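Local coordinates for mannosylglycerate hydrolase MGH1-like glycoside hydrolase domain-containing protein (Thermus thermophilus HB8, PDB 4WVA), which hydrolyses mannosylglycerate, a solute made under osmotic stress in thermophiles, to mannose and glycerate, and probably also splits glucosylglycerate, at residues 34-39 / 408-414; 41-45 / 413-417; 174-179 / 205-210. One frame throughout, in Å; residues are numbered along the deposited sequence.

Contact 1 (34-39 / 408-414)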
ATOM      1  N   TRP A  34      -8.707  27.252   1.933  1.00 10.19           N
ATOM      2  CA  TRP A  34      -7.742  26.592   1.030  1.00  9.94           C
ATOM      3  C   TRP A  34      -6.993  27.611   0.172  1.00  9.99           C
ATOM      4  O   TRP A  34      -5.823  27.400  -0.119  1.00 10.25           O
ATOM      5  CB  TRP A  34      -8.265  25.357   0.242  1.00 10.07           C
ATOM      6  CG  TRP A  34      -9.160  25.563  -0.945  1.00  9.64           C
ATOM      7  CD1 TRP A  34     -10.034  26.603  -1.200  1.00  9.87           C
ATOM      8  CD2 TRP A  34      -9.330  24.628  -2.028  1.00  9.47           C
ATOM      9  NE1 TRP A  34     -10.705  26.362  -2.376  1.00 10.36           N
ATOM     10  CE2 TRP A  34     -10.278  25.163  -2.900  1.00  9.80           C
ATOM     11  CE3 TRP A  34      -8.752  23.375  -2.331  1.00  9.31           C
ATOM     12  CZ2 TRP A  34     -10.664  24.504  -4.069  1.00  9.63           C
ATOM     13  CZ3 TRP A  34      -9.136  22.723  -3.493  1.00  9.44           C
ATOM     14  CH2 TRP A  34     -10.082  23.284  -4.341  1.00  9.39           C
ATOM     15  N   ASP A  35      -7.604  28.769  -0.099  1.00  9.95           N
ATOM     16  CA  ASP A  35      -6.896  29.813  -0.823  1.00  9.58           C
ATOM     17  C   ASP A  35      -5.655  30.230  -0.063  1.00  9.48           C
ATOM     18  O   ASP A  35      -4.584  30.355  -0.650  1.00  9.17           O
ATOM     19  CB  ASP A  35      -7.774  31.049  -1.060  1.00  9.68           C
ATOM     20  CG  ASP A  35      -8.981  30.767  -1.915  1.00  9.76           C
ATOM     21  OD1 ASP A  35      -9.846  29.952  -1.488  1.00  9.91           O
ATOM     22  OD2 ASP A  35      -9.093  31.379  -2.996  1.00  9.56           O
ATOM     23  N   SER A  36      -5.788  30.483   1.241  1.00  9.07           N
ATOM     24  CA  SER A  36      -4.647  30.973   2.011  1.00  9.07           C
ATOM     25  C   SER A  36      -3.513  29.964   1.977  1.00  8.91           C
ATOM     26  O   SER A  36      -2.352  30.338   1.958  1.00  9.40           O
ATOM     27  CB  SER A  36      -5.037  31.333   3.447  1.00  8.91           C
ATOM     28  OG  SER A  36      -5.514  32.668   3.513  1.00  9.39           O
ATOM     29  N   ALA A  37      -3.850  28.673   1.940  1.00  9.10           N
ATOM     30  CA  ALA A  37      -2.834  27.646   1.956  1.00  9.57           C
ATOM     31  C   ALA A  37      -2.033  27.721   0.660  1.00  9.54           C
ATOM     32  O   ALA A  37      -0.808  27.739   0.702  1.00  9.72           O
ATOM     33  CB  ALA A  37      -3.452  26.275   2.134  1.00  9.85           C
ATOM     34  N   PHE A  38      -2.716  27.785  -0.479  1.00  9.57           N
ATOM     35  CA  PHE A  38      -1.990  27.895  -1.772  1.00  9.46           C
ATOM     36  C   PHE A  38      -1.231  29.221  -1.833  1.00  9.85           C
ATOM     37  O   PHE A  38      -0.113  29.271  -2.336  1.00 10.21           O
ATOM     38  CB  PHE A  38      -2.901  27.768  -2.993  1.00  9.40           C
ATOM     39  CG  PHE A  38      -3.588  26.437  -3.106  1.00  9.40           C
ATOM     40  CD1 PHE A  38      -2.863  25.281  -3.396  1.00  9.71           C
ATOM     41  CD2 PHE A  38      -4.958  26.327  -2.918  1.00  9.93           C
ATOM     42  CE1 PHE A  38      -3.495  24.060  -3.492  1.00  9.78           C
ATOM     43  CE2 PHE A  38      -5.591  25.095  -3.004  1.00 10.01           C
ATOM     44  CZ  PHE A  38      -4.856  23.955  -3.296  1.00 10.03           C
ATOM     45  N   ILE A  39      -1.856  30.300  -1.372  1.00  9.73           N
ATOM     46  CA  ILE A  39      -1.239  31.622  -1.435  1.00  9.81           C
ATOM     47  C   ILE A  39       0.062  31.677  -0.651  1.00 10.07           C
ATOM     48  O   ILE A  39       1.021  32.283  -1.110  1.00  9.35           O
ATOM     49  CB  ILE A  39      -2.234  32.720  -0.994  1.00 10.04           C
ATOM     50  CG1 ILE A  39      -3.373  32.837  -2.012  1.00 10.20           C
ATOM     51  CG2 ILE A  39      -1.525  34.050  -0.726  1.00 10.62           C
ATOM     52  CD1 ILE A  39      -4.594  33.558  -1.464  1.00 10.40           C
ATOM     53  N   PHE A 408      -6.472  37.130  -9.480  1.00 12.11           N
ATOM     54  CA  PHE A 408      -6.819  36.061  -8.559  1.00 10.95           C
ATOM     55  C   PHE A 408      -5.573  35.482  -7.889  1.00 10.63           C
ATOM     56  O   PHE A 408      -4.639  35.026  -8.561  1.00 10.44           O
ATOM     57  CB  PHE A 408      -7.611  34.974  -9.282  1.00 11.01           C
ATOM     58  CG  PHE A 408      -8.193  33.961  -8.356  1.00 10.88           C
ATOM     59  CD1 PHE A 408      -9.259  34.277  -7.498  1.00 11.28           C
ATOM     60  CD2 PHE A 408      -7.639  32.711  -8.271  1.00 10.68           C
ATOM     61  CE1 PHE A 408      -9.787  33.331  -6.640  1.00 11.52           C
ATOM     62  CE2 PHE A 408      -8.163  31.768  -7.414  1.00 11.24           C
ATOM     63  CZ  PHE A 408      -9.239  32.062  -6.599  1.00 11.25           C
ATOM     64  N   SER A 409      -5.588  35.490  -6.562  1.00 10.07           N
ATOM     65  CA  SER A 409      -4.388  35.270  -5.757  1.00  9.78           C
ATOM     66  C   SER A 409      -3.731  33.905  -5.950  1.00  9.37           C
ATOM     67  O   SER A 409      -2.532  33.852  -6.163  1.00  9.21           O
ATOM     68  CB  SER A 409      -4.671  35.529  -4.281  1.00  9.90           C
ATOM     69  OG  SER A 409      -4.995  36.900  -4.103  1.00  9.96           O
ATOM     70  N   TRP A 410      -4.466  32.795  -5.889  1.00  9.41           N
ATOM     71  CA  TRP A 410      -3.728  31.528  -5.948  1.00  9.07           C
ATOM     72  C   TRP A 410      -3.121  31.255  -7.328  1.00  9.19           C
ATOM     73  O   TRP A 410      -2.155  30.487  -7.453  1.00  9.41           O
ATOM     74  CB  TRP A 410      -4.489  30.318  -5.410  1.00  9.07           C
ATOM     75  CG  TRP A 410      -5.540  29.651  -6.224  1.00  8.48           C
ATOM     76  CD1 TRP A 410      -5.579  29.412  -7.579  1.00  8.41           C
ATOM     77  CD2 TRP A 410      -6.700  29.013  -5.677  1.00  8.38           C
ATOM     78  NE1 TRP A 410      -6.702  28.702  -7.889  1.00  8.47           N
ATOM     79  CE2 TRP A 410      -7.408  28.442  -6.733  1.00  8.60           C
ATOM     80  CE3 TRP A 410      -7.207  28.903  -4.382  1.00  8.67           C
ATOM     81  CZ2 TRP A 410      -8.611  27.774  -6.545  1.00  8.40           C
ATOM     82  CZ3 TRP A 410      -8.385  28.235  -4.185  1.00  8.71           C
ATOM     83  CH2 TRP A 410      -9.092  27.685  -5.263  1.00  8.64           C
ATOM     84  N   SER A 411      -3.657  31.908  -8.344  1.00  9.24           N
ATOM     85  CA  SER A 411      -3.078  31.808  -9.690  1.00  9.61           C
ATOM     86  C   SER A 411      -1.708  32.481  -9.691  1.00  9.68           C
ATOM     87  O   SER A 411      -0.723  31.880 -10.104  1.00 10.32           O
ATOM     88  CB  SER A 411      -4.021  32.421 -10.732  1.00  9.80           C
ATOM     89  OG  SER A 411      -5.234  31.679 -10.800  1.00  9.80           O
ATOM     90  N   ALA A 412      -1.652  33.709  -9.184  1.00  9.75           N
ATOM     91  CA  ALA A 412      -0.385  34.414  -9.010  1.00  9.97           C
ATOM     92  C   ALA A 412       0.568  33.644  -8.110  1.00  9.90           C
ATOM     93  O   ALA A 412       1.746  33.444  -8.442  1.00  9.52           O
ATOM     94  CB  ALA A 412      -0.622  35.821  -8.495  1.00 10.31           C
ATOM     95  N   ALA A 413       0.063  33.172  -6.972  1.00  9.48           N
ATOM     96  CA  ALA A 413       0.895  32.462  -6.036  1.00  9.65           C
ATOM     97  C   ALA A 413       1.546  31.235  -6.637  1.00  9.47           C
ATOM     98  O   ALA A 413       2.725  30.969  -6.419  1.00  9.33           O
ATOM     99  CB  ALA A 413       0.083  32.050  -4.809  1.00  9.61           C
ATOM    100  N   LEU A 414       0.755  30.464  -7.361  1.00  9.63           N
ATOM    101  CA  LEU A 414       1.261  29.213  -7.902  1.00  9.68           C
ATOM    102  C   LEU A 414       2.115  29.450  -9.148  1.00 10.01           C
ATOM    103  O   LEU A 414       3.045  28.703  -9.378  1.00 10.49           O
ATOM    104  CB  LEU A 414       0.118  28.220  -8.139  1.00  9.63           C
ATOM    105  CG  LEU A 414      -0.506  27.686  -6.842  1.00  9.82           C
ATOM    106  CD1 LEU A 414      -1.749  26.849  -7.118  1.00  9.82           C
ATOM    107  CD2 LEU A 414       0.492  26.862  -6.041  1.00  9.85           C
TER
HETATM  108  O   HOH W   1      -7.058  32.863  -4.477  1.00 10.96           O

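Contact 2 (41-45 / 413-417)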
ATOM      1  N   LEU A  41       2.293  29.452  -0.349  1.00 10.41           N
ATOM      2  CA  LEU A  41       3.365  28.947  -1.222  1.00 10.80           C
ATOM      3  C   LEU A  41       3.929  30.039  -2.125  1.00 11.01           C
ATOM      4  O   LEU A  41       5.150  30.092  -2.361  1.00 11.40           O
ATOM      5  CB  LEU A  41       2.868  27.767  -2.057  1.00 10.90           C
ATOM      6  CG  LEU A  41       2.507  26.495  -1.276  1.00 10.96           C
ATOM      7  CD1 LEU A  41       1.868  25.437  -2.179  1.00 11.63           C
ATOM      8  CD2 LEU A  41       3.730  25.941  -0.560  1.00 11.29           C
ATOM      9  N   GLY A  42       3.059  30.924  -2.612  1.00 10.80           N
ATOM     10  CA  GLY A  42       3.501  32.061  -3.401  1.00 11.10           C
ATOM     11  C   GLY A  42       4.359  33.021  -2.597  1.00 10.71           C
ATOM     12  O   GLY A  42       5.382  33.500  -3.080  1.00 10.71           O
ATOM     13  N   TRP A  43       3.947  33.299  -1.353  1.00 10.50           N
ATOM     14  CA  TRP A  43       4.695  34.217  -0.507  1.00 10.93           C
ATOM     15  C   TRP A  43       6.128  33.740  -0.206  1.00 11.94           C
ATOM     16  O   TRP A  43       7.010  34.563   0.091  1.00 12.90           O
ATOM     17  CB  TRP A  43       3.944  34.509   0.802  1.00 10.89           C
ATOM     18  CG  TRP A  43       2.768  35.427   0.631  1.00 11.57           C
ATOM     19  CD1 TRP A  43       1.455  35.135   0.883  1.00 12.04           C
ATOM     20  CD2 TRP A  43       2.792  36.785   0.184  1.00 11.73           C
ATOM     21  NE1 TRP A  43       0.659  36.228   0.604  1.00 12.67           N
ATOM     22  CE2 TRP A  43       1.459  37.255   0.187  1.00 12.31           C
ATOM     23  CE3 TRP A  43       3.814  37.664  -0.202  1.00 12.26           C
ATOM     24  CZ2 TRP A  43       1.121  38.556  -0.176  1.00 12.84           C
ATOM     25  CZ3 TRP A  43       3.472  38.948  -0.571  1.00 12.88           C
ATOM     26  CH2 TRP A  43       2.146  39.387  -0.547  1.00 12.72           C
ATOM     27  N   THR A  44       6.384  32.436  -0.308  1.00 11.91           N
ATOM     28  CA  THR A  44       7.756  31.919  -0.083  1.00 12.67           C
ATOM     29  C   THR A  44       8.741  32.524  -1.090  1.00 13.17           C
ATOM     30  O   THR A  44       9.960  32.483  -0.872  1.00 13.47           O
ATOM     31  CB  THR A  44       7.882  30.376  -0.195  1.00 12.88           C
ATOM     32  OG1 THR A  44       7.632  29.954  -1.541  1.00 13.11           O
ATOM     33  CG2 THR A  44       6.947  29.655   0.750  1.00 13.60           C
ATOM     34  N   GLN A  45       8.222  33.039  -2.203  1.00 13.64           N
ATOM     35  CA  GLN A  45       9.043  33.648  -3.248  1.00 14.38           C
ATOM     36  C   GLN A  45       9.288  35.135  -2.996  1.00 14.92           C
ATOM     37  O   GLN A  45       9.997  35.782  -3.774  1.00 16.60           O
ATOM     38  CB  GLN A  45       8.369  33.467  -4.605  1.00 14.64           C
ATOM     39  CG  GLN A  45       8.195  32.029  -5.019  1.00 14.79           C
ATOM     40  CD  GLN A  45       9.504  31.286  -4.968  1.00 15.78           C
ATOM     41  OE1 GLN A  45      10.400  31.517  -5.801  1.00 15.93           O
ATOM     42  NE2 GLN A  45       9.630  30.389  -4.000  1.00 17.19           N
ATOM     43  N   ALA A 413       0.063  33.172  -6.972  1.00  9.48           N
ATOM     44  CA  ALA A 413       0.895  32.462  -6.036  1.00  9.65           C
ATOM     45  C   ALA A 413       1.546  31.235  -6.637  1.00  9.47           C
ATOM     46  O   ALA A 413       2.725  30.969  -6.419  1.00  9.33           O
ATOM     47  CB  ALA A 413       0.083  32.050  -4.809  1.00  9.61           C
ATOM     48  N   LEU A 414       0.755  30.464  -7.361  1.00  9.63           N
ATOM     49  CA  LEU A 414       1.261  29.213  -7.902  1.00  9.68           C
ATOM     50  C   LEU A 414       2.115  29.450  -9.148  1.00 10.01           C
ATOM     51  O   LEU A 414       3.045  28.703  -9.378  1.00 10.49           O
ATOM     52  CB  LEU A 414       0.118  28.220  -8.139  1.00  9.63           C
ATOM     53  CG  LEU A 414      -0.506  27.686  -6.842  1.00  9.82           C
ATOM     54  CD1 LEU A 414      -1.749  26.849  -7.118  1.00  9.82           C
ATOM     55  CD2 LEU A 414       0.492  26.862  -6.041  1.00  9.85           C
ATOM     56  N   ALA A 415       1.871  30.526  -9.895  1.00 10.51           N
ATOM     57  CA  ALA A 415       2.834  30.945 -10.933  1.00 10.82           C
ATOM     58  C   ALA A 415       4.222  31.127 -10.323  1.00 10.57           C
ATOM     59  O   ALA A 415       5.212  30.649 -10.867  1.00 10.24           O
ATOM     60  CB  ALA A 415       2.386  32.242 -11.596  1.00 11.13           C
ATOM     61  N   LEU A 416       4.286  31.817  -9.184  1.00 10.46           N
ATOM     62  CA  LEU A 416       5.532  32.055  -8.467  1.00 10.83           C
ATOM     63  C   LEU A 416       6.141  30.767  -7.925  1.00 11.35           C
ATOM     64  O   LEU A 416       7.331  30.519  -8.077  1.00 11.22           O
ATOM     65  CB  LEU A 416       5.288  33.047  -7.320  1.00 11.20           C
ATOM     66  CG  LEU A 416       5.152  34.495  -7.741  1.00 11.69           C
ATOM     67  CD1 LEU A 416       4.460  35.301  -6.654  1.00 11.91           C
ATOM     68  CD2 LEU A 416       6.540  35.060  -8.026  1.00 12.00           C
ATOM     69  N   PHE A 417       5.327  29.942  -7.275  1.00 10.82           N
ATOM     70  CA  PHE A 417       5.828  28.711  -6.710  1.00 11.34           C
ATOM     71  C   PHE A 417       6.332  27.737  -7.787  1.00 11.25           C
ATOM     72  O   PHE A 417       7.416  27.137  -7.639  1.00 11.19           O
ATOM     73  CB  PHE A 417       4.778  28.043  -5.802  1.00 11.12           C
ATOM     74  CG  PHE A 417       5.347  26.944  -4.966  1.00 11.13           C
ATOM     75  CD1 PHE A 417       6.234  27.240  -3.945  1.00 11.14           C
ATOM     76  CD2 PHE A 417       5.024  25.621  -5.219  1.00 11.32           C
ATOM     77  CE1 PHE A 417       6.771  26.237  -3.176  1.00 11.18           C
ATOM     78  CE2 PHE A 417       5.575  24.605  -4.454  1.00 11.76           C
ATOM     79  CZ  PHE A 417       6.444  24.923  -3.436  1.00 11.24           C
TER

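Contact 3 (174-179 / 205-210)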
ATOM      1  N   LEU A 174     -27.739  17.903  -4.666  1.00 17.09           N
ATOM      2  CA  LEU A 174     -28.340  19.205  -4.379  1.00 18.16           C
ATOM      3  C   LEU A 174     -29.818  19.255  -4.716  1.00 18.81           C
ATOM      4  O   LEU A 174     -30.545  20.058  -4.130  1.00 19.83           O
ATOM      5  CB  LEU A 174     -27.634  20.316  -5.133  1.00 18.48           C
ATOM      6  CG  LEU A 174     -26.408  20.823  -4.418  1.00 19.03           C
ATOM      7  CD1 LEU A 174     -25.609  21.652  -5.411  1.00 20.18           C
ATOM      8  CD2 LEU A 174     -26.754  21.627  -3.162  1.00 19.71           C
ATOM      9  N   SER A 175     -30.255  18.410  -5.638  1.00 20.31           N
ATOM     10  CA  SER A 175     -31.675  18.358  -6.027  1.00 21.68           C
ATOM     11  C   SER A 175     -32.601  17.978  -4.867  1.00 22.79           C
ATOM     12  O   SER A 175     -33.815  18.230  -4.933  1.00 24.53           O
ATOM     13  CB  SER A 175     -31.874  17.403  -7.206  1.00 21.88           C
ATOM     14  OG  SER A 175     -31.752  16.058  -6.788  1.00 23.55           O
ATOM     15  N   ARG A 176     -32.055  17.384  -3.804  1.00 21.73           N
ATOM     16  CA  ARG A 176     -32.840  17.020  -2.627  1.00 21.67           C
ATOM     17  C   ARG A 176     -32.953  18.110  -1.571  1.00 20.98           C
ATOM     18  O   ARG A 176     -33.666  17.933  -0.580  1.00 21.77           O
ATOM     19  CB  ARG A 176     -32.278  15.748  -1.987  1.00 22.29           C
ATOM     20  CG  ARG A 176     -32.154  14.643  -3.002  1.00 23.57           C
ATOM     21  CD  ARG A 176     -31.989  13.266  -2.405  1.00 24.66           C
ATOM     22  NE  ARG A 176     -31.653  12.381  -3.503  1.00 25.07           N
ATOM     23  CZ  ARG A 176     -30.413  12.066  -3.880  1.00 24.55           C
ATOM     24  NH1 ARG A 176     -29.353  12.508  -3.204  1.00 21.00           N
ATOM     25  NH2 ARG A 176     -30.247  11.280  -4.934  1.00 24.72           N
ATOM     26  N   VAL A 177     -32.275  19.242  -1.767  1.00 18.77           N
ATOM     27  CA  VAL A 177     -32.283  20.300  -0.778  1.00 18.80           C
ATOM     28  C   VAL A 177     -33.549  21.124  -0.998  1.00 19.12           C
ATOM     29  O   VAL A 177     -33.763  21.602  -2.110  1.00 18.77           O
ATOM     30  CB  VAL A 177     -31.041  21.191  -0.924  1.00 18.55           C
ATOM     31  CG1 VAL A 177     -31.119  22.405  -0.002  1.00 18.67           C
ATOM     32  CG2 VAL A 177     -29.795  20.358  -0.649  1.00 18.81           C
ATOM     33  N   PRO A 178     -34.394  21.262   0.042  1.00 20.76           N
ATOM     34  CA  PRO A 178     -35.653  22.006  -0.167  1.00 22.47           C
ATOM     35  C   PRO A 178     -35.403  23.493  -0.393  1.00 23.38           C
ATOM     36  O   PRO A 178     -34.483  24.049   0.201  1.00 22.48           O
ATOM     37  CB  PRO A 178     -36.425  21.783   1.136  1.00 22.45           C
ATOM     38  CG  PRO A 178     -35.431  21.320   2.147  1.00 23.57           C
ATOM     39  CD  PRO A 178     -34.297  20.680   1.395  1.00 21.93           C
ATOM     40  N   VAL A 179     -36.221  24.119  -1.240  1.00 25.00           N
ATOM     41  CA  VAL A 179     -36.152  25.562  -1.457  1.00 26.42           C
ATOM     42  C   VAL A 179     -37.485  26.282  -1.192  1.00 29.80           C
ATOM     43  O   VAL A 179     -37.539  27.504  -1.288  1.00 29.36           O
ATOM     44  CB  VAL A 179     -35.639  25.908  -2.873  1.00 26.13           C
ATOM     45  CG1 VAL A 179     -34.207  25.398  -3.065  1.00 25.91           C
ATOM     46  CG2 VAL A 179     -36.550  25.351  -3.960  1.00 26.95           C
ATOM     47  N   ASP A 205     -29.837  29.113  -4.401  1.00 17.40           N
ATOM     48  CA  ASP A 205     -31.012  28.855  -3.571  1.00 17.49           C
ATOM     49  C   ASP A 205     -30.750  27.707  -2.599  1.00 17.43           C
ATOM     50  O   ASP A 205     -31.061  27.786  -1.409  1.00 17.01           O
ATOM     51  CB  ASP A 205     -32.217  28.506  -4.446  1.00 18.26           C
ATOM     52  CG  ASP A 205     -32.840  29.725  -5.118  1.00 19.17           C
ATOM     53  OD1 ASP A 205     -32.480  30.876  -4.779  1.00 19.05           O
ATOM     54  OD2 ASP A 205     -33.699  29.517  -6.004  1.00 20.54           O
ATOM     55  N   ARG A 206     -30.133  26.654  -3.124  1.00 17.16           N
ATOM     56  CA  ARG A 206     -29.830  25.457  -2.345  1.00 16.91           C
ATOM     57  C   ARG A 206     -28.611  25.651  -1.430  1.00 15.73           C
ATOM     58  O   ARG A 206     -28.619  25.181  -0.305  1.00 14.53           O
ATOM     59  CB  ARG A 206     -29.719  24.258  -3.293  1.00 18.16           C
ATOM     60  CG  ARG A 206     -31.074  23.929  -3.922  1.00 19.00           C
ATOM     61  CD  ARG A 206     -31.024  23.071  -5.161  1.00 20.36           C
ATOM     62  NE  ARG A 206     -32.391  22.739  -5.560  1.00 21.82           N
ATOM     63  CZ  ARG A 206     -33.205  23.561  -6.225  1.00 22.93           C
ATOM     64  NH1 ARG A 206     -32.785  24.758  -6.626  1.00 21.70           N
ATOM     65  NH2 ARG A 206     -34.459  23.177  -6.500  1.00 22.33           N
ATOM     66  N   TYR A 207     -27.591  26.396  -1.874  1.00 14.62           N
ATOM     67  CA  TYR A 207     -26.509  26.801  -0.977  1.00 14.45           C
ATOM     68  C   TYR A 207     -27.058  27.498   0.287  1.00 14.96           C
ATOM     69  O   TYR A 207     -26.627  27.224   1.409  1.00 14.60           O
ATOM     70  CB  TYR A 207     -25.468  27.735  -1.661  1.00 13.68           C
ATOM     71  CG  TYR A 207     -24.791  27.252  -2.943  1.00 13.35           C
ATOM     72  CD1 TYR A 207     -24.768  25.900  -3.313  1.00 13.34           C
ATOM     73  CD2 TYR A 207     -24.124  28.165  -3.782  1.00 12.87           C
ATOM     74  CE1 TYR A 207     -24.150  25.485  -4.487  1.00 13.42           C
ATOM     75  CE2 TYR A 207     -23.514  27.757  -4.960  1.00 12.69           C
ATOM     76  CZ  TYR A 207     -23.520  26.415  -5.310  1.00 12.49           C
ATOM     77  OH  TYR A 207     -22.913  26.021  -6.484  1.00 12.56           O
ATOM     78  N   LEU A 208     -27.992  28.436   0.089  1.00 15.45           N
ATOM     79  CA  LEU A 208     -28.538  29.216   1.196  1.00 15.90           C
ATOM     80  C   LEU A 208     -29.488  28.402   2.068  1.00 15.50           C
ATOM     81  O   LEU A 208     -29.450  28.504   3.292  1.00 15.98           O
ATOM     82  CB  LEU A 208     -29.191  30.521   0.692  1.00 17.05           C
ATOM     83  CG  LEU A 208     -28.248  31.731   0.650  1.00 18.71           C
ATOM     84  CD1 LEU A 208     -27.886  32.176   2.058  1.00 19.48           C
ATOM     85  CD2 LEU A 208     -26.984  31.459  -0.146  1.00 19.98           C
ATOM     86  N   SER A 209     -30.303  27.567   1.441  1.00 16.06           N
ATOM     87  CA  SER A 209     -31.166  26.640   2.199  1.00 17.01           C
ATOM     88  C   SER A 209     -30.359  25.809   3.202  1.00 16.64           C
ATOM     89  O   SER A 209     -30.727  25.666   4.382  1.00 16.77           O
ATOM     90  CB  SER A 209     -31.941  25.729   1.256  1.00 17.68           C
ATOM     91  OG  SER A 209     -32.685  24.770   1.993  1.00 20.20           O
ATOM     92  N   LEU A 210     -29.228  25.272   2.748  1.00 16.45           N
ATOM     93  CA  LEU A 210     -28.358  24.513   3.641  1.00 16.16           C
ATOM     94  C   LEU A 210     -27.802  25.364   4.770  1.00 16.28           C
ATOM     95  O   LEU A 210     -27.809  24.948   5.933  1.00 16.24           O
ATOM     96  CB  LEU A 210     -27.216  23.850   2.852  1.00 15.66           C
ATOM     97  CG  LEU A 210     -27.578  22.665   1.936  1.00 15.53           C
ATOM     98  CD1 LEU A 210     -26.412  22.292   1.021  1.00 15.25           C
ATOM     99  CD2 LEU A 210     -28.021  21.455   2.735  1.00 15.31           C
TER
HETATM  100  O   HOH W   2     -34.428  20.843  -4.529  1.00 28.20           O

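Contact 1 (34-39 / 408-414)
Trp34 and Trp410 both hold CG between the backbone N and the carbonyl carbon, with chi1 of 76° and 78°, and these torsions turn the two indoles toward each other between their helices. The helices are 33-43 and 409-418, the latter being the last of the chain. The segments 34-39 and 409-414 run roughly parallel, and the pairing of the helices is consistent with closure of the (alpha/alpha)6-barrel of this GH63 enzyme. Trp34, Phe38 and Trp410 form an aromatic cluster. Trp410 points an edge at a face of Trp34 in a T-shaped pair, planes at 84°, with Trp410 CZ3 3.5 Å from Trp34 NE1. Phe38 in turn sets its edge against a face of Trp410, and Phe38 CD2 comes to 3.7 Å from Trp410 CE3. The ring of Phe408 lies near the opposite face of Trp410. The central indole is thus hemmed in from both faces and from its outer edge.

Asp35 brings its carboxylate against the same six-membered ring, with Asp35 OD2 3.4 Å from Trp410 CE3. A water ties the two segments together. It donates to Asp35 OD2 at 2.9 Å and accepts from Trp410 N at 3.0 Å, using an amide in the first turn of helix 409-418. Asp35 OD2 also makes a weak hydrogen bond to a bound Tris molecule. Trp34 and Asp35 are probably substrate-binding residues, so the cluster shares Trp34 with the probable substrate site. Glu393, the likely proton acceptor, touches Phe408.

Farther along the helices the backbones draw together, and the methyl of Ala413 rests 3.6 Å from Ile39 CA. At the start of helix 409-418, Ile39 CD1 presses on Ser409 CB at 3.4 Å, tighter than usual van der Waals contact.

Contact 2 (41-45 / 413-417)
Gly42 and Ala413 bring their backbones into close contact, with CA atoms only 3.7 Å apart. Gly42 CA lies 3.3 Å from Ala413 O, and a beta carbon on Gly42 would collide with the methyl of Ala413. Small residues let two helices meet almost backbone to backbone, consistent with neighbouring helices of the (alpha/alpha)6-barrel. Beside this point, Leu41 CB sits over a face of Phe417, 4.1 Å from the ring centroid and 23° off the normal, a CH-pi contact. Trp360 of helix 356-368 touches both residues.

Toward Gln45 the contact opens to solvent. Gln45 is partly exposed and meets the last helix through its aliphatic part, with Gln45 CG 3.5 Å from Leu416 O. Its chain bends at chi2 (-54°), which turns the amide back over its own segment. Gln45 NE2 donates to Thr44 OG1 at 3.2 Å, nearly straight at 165° and close to the amide plane. Thr44 OG1 donates in turn to Leu41 O at 2.6 Å and lies at the edge of the Phe417 ring.

Arg5 reaches this side too, bonding Gln45 OE1 through one guanidinium nitrogen and Leu416 O through another. The contact therefore rests on two kinds of chemistry: close backbone and CH-pi packing across the helices, and within 41-45 a relay from amide to hydroxyl to carbonyl that probably fixes the rotation of the threonine hydroxyl.

Contact 3 (174-179 / 205-210)
Ser209 OG donates to Pro178 O at 2.6 Å, and the C=O...OG angle of 164° puts the hydroxyl nearly in line with the carbonyl. This bond fastens the loop after helix 171-175 onto helix 201-216 of this (alpha/alpha)6-barrel enzyme. Next to this bond Val177 CG1 meets Ser209 OG at 3.5 Å, and Val177 CG2 touches Leu210 CD2.

Arg206, extended from CG to NE (chi3 174°), reaches across the loop between Leu174 O and Val179. Val179 CG1 lies over the centre of one face of its guanidinium, 3.8 Å from CZ. Leu174 O is at its edge, and Arg206 NH1 is bonded outside the contact to Glu202 O. A water accepts from Arg206 NE at 3.0 Å and donates to two loop carbonyls, Ser175 O at 2.7 Å and Val177 O at 2.6 Å. Replacing Arg206 with alanine removes the water's donor and the surface under Val179, and would probably leave the water less firmly held and Val179 less well packed.

On the inner side the contact nears the catalytic centre, since Tyr207 approaches Asp165, the probable proton donor. There Leu174 CD1 meets the edge of the Tyr207 ring, 4.2 Å from CE1.

In the fold
Contacts 1 and 2 are successive parts of one interface between helices 33-43 and 409-418. Their centres are about 8 Å apart, and they share Ala413 and Leu414. Contact 1 lies at the pocket end, where the side chain of Asp35 is about 3 Å from the bound Tris. Contact 2 continues away from it, with the side chain of Ala413 about 9 Å from that of Asp35. Contact 3 is nested in the chain between the segments of both. Its centre is about 29 Å from that of contact 1. Contacts 1 and 3 nevertheless approach the probable proton acceptor Glu393 and proton donor Asp165: the side chains of Phe408 and Glu393, and those of Tyr207 and Asp165, are each about 4 Å apart.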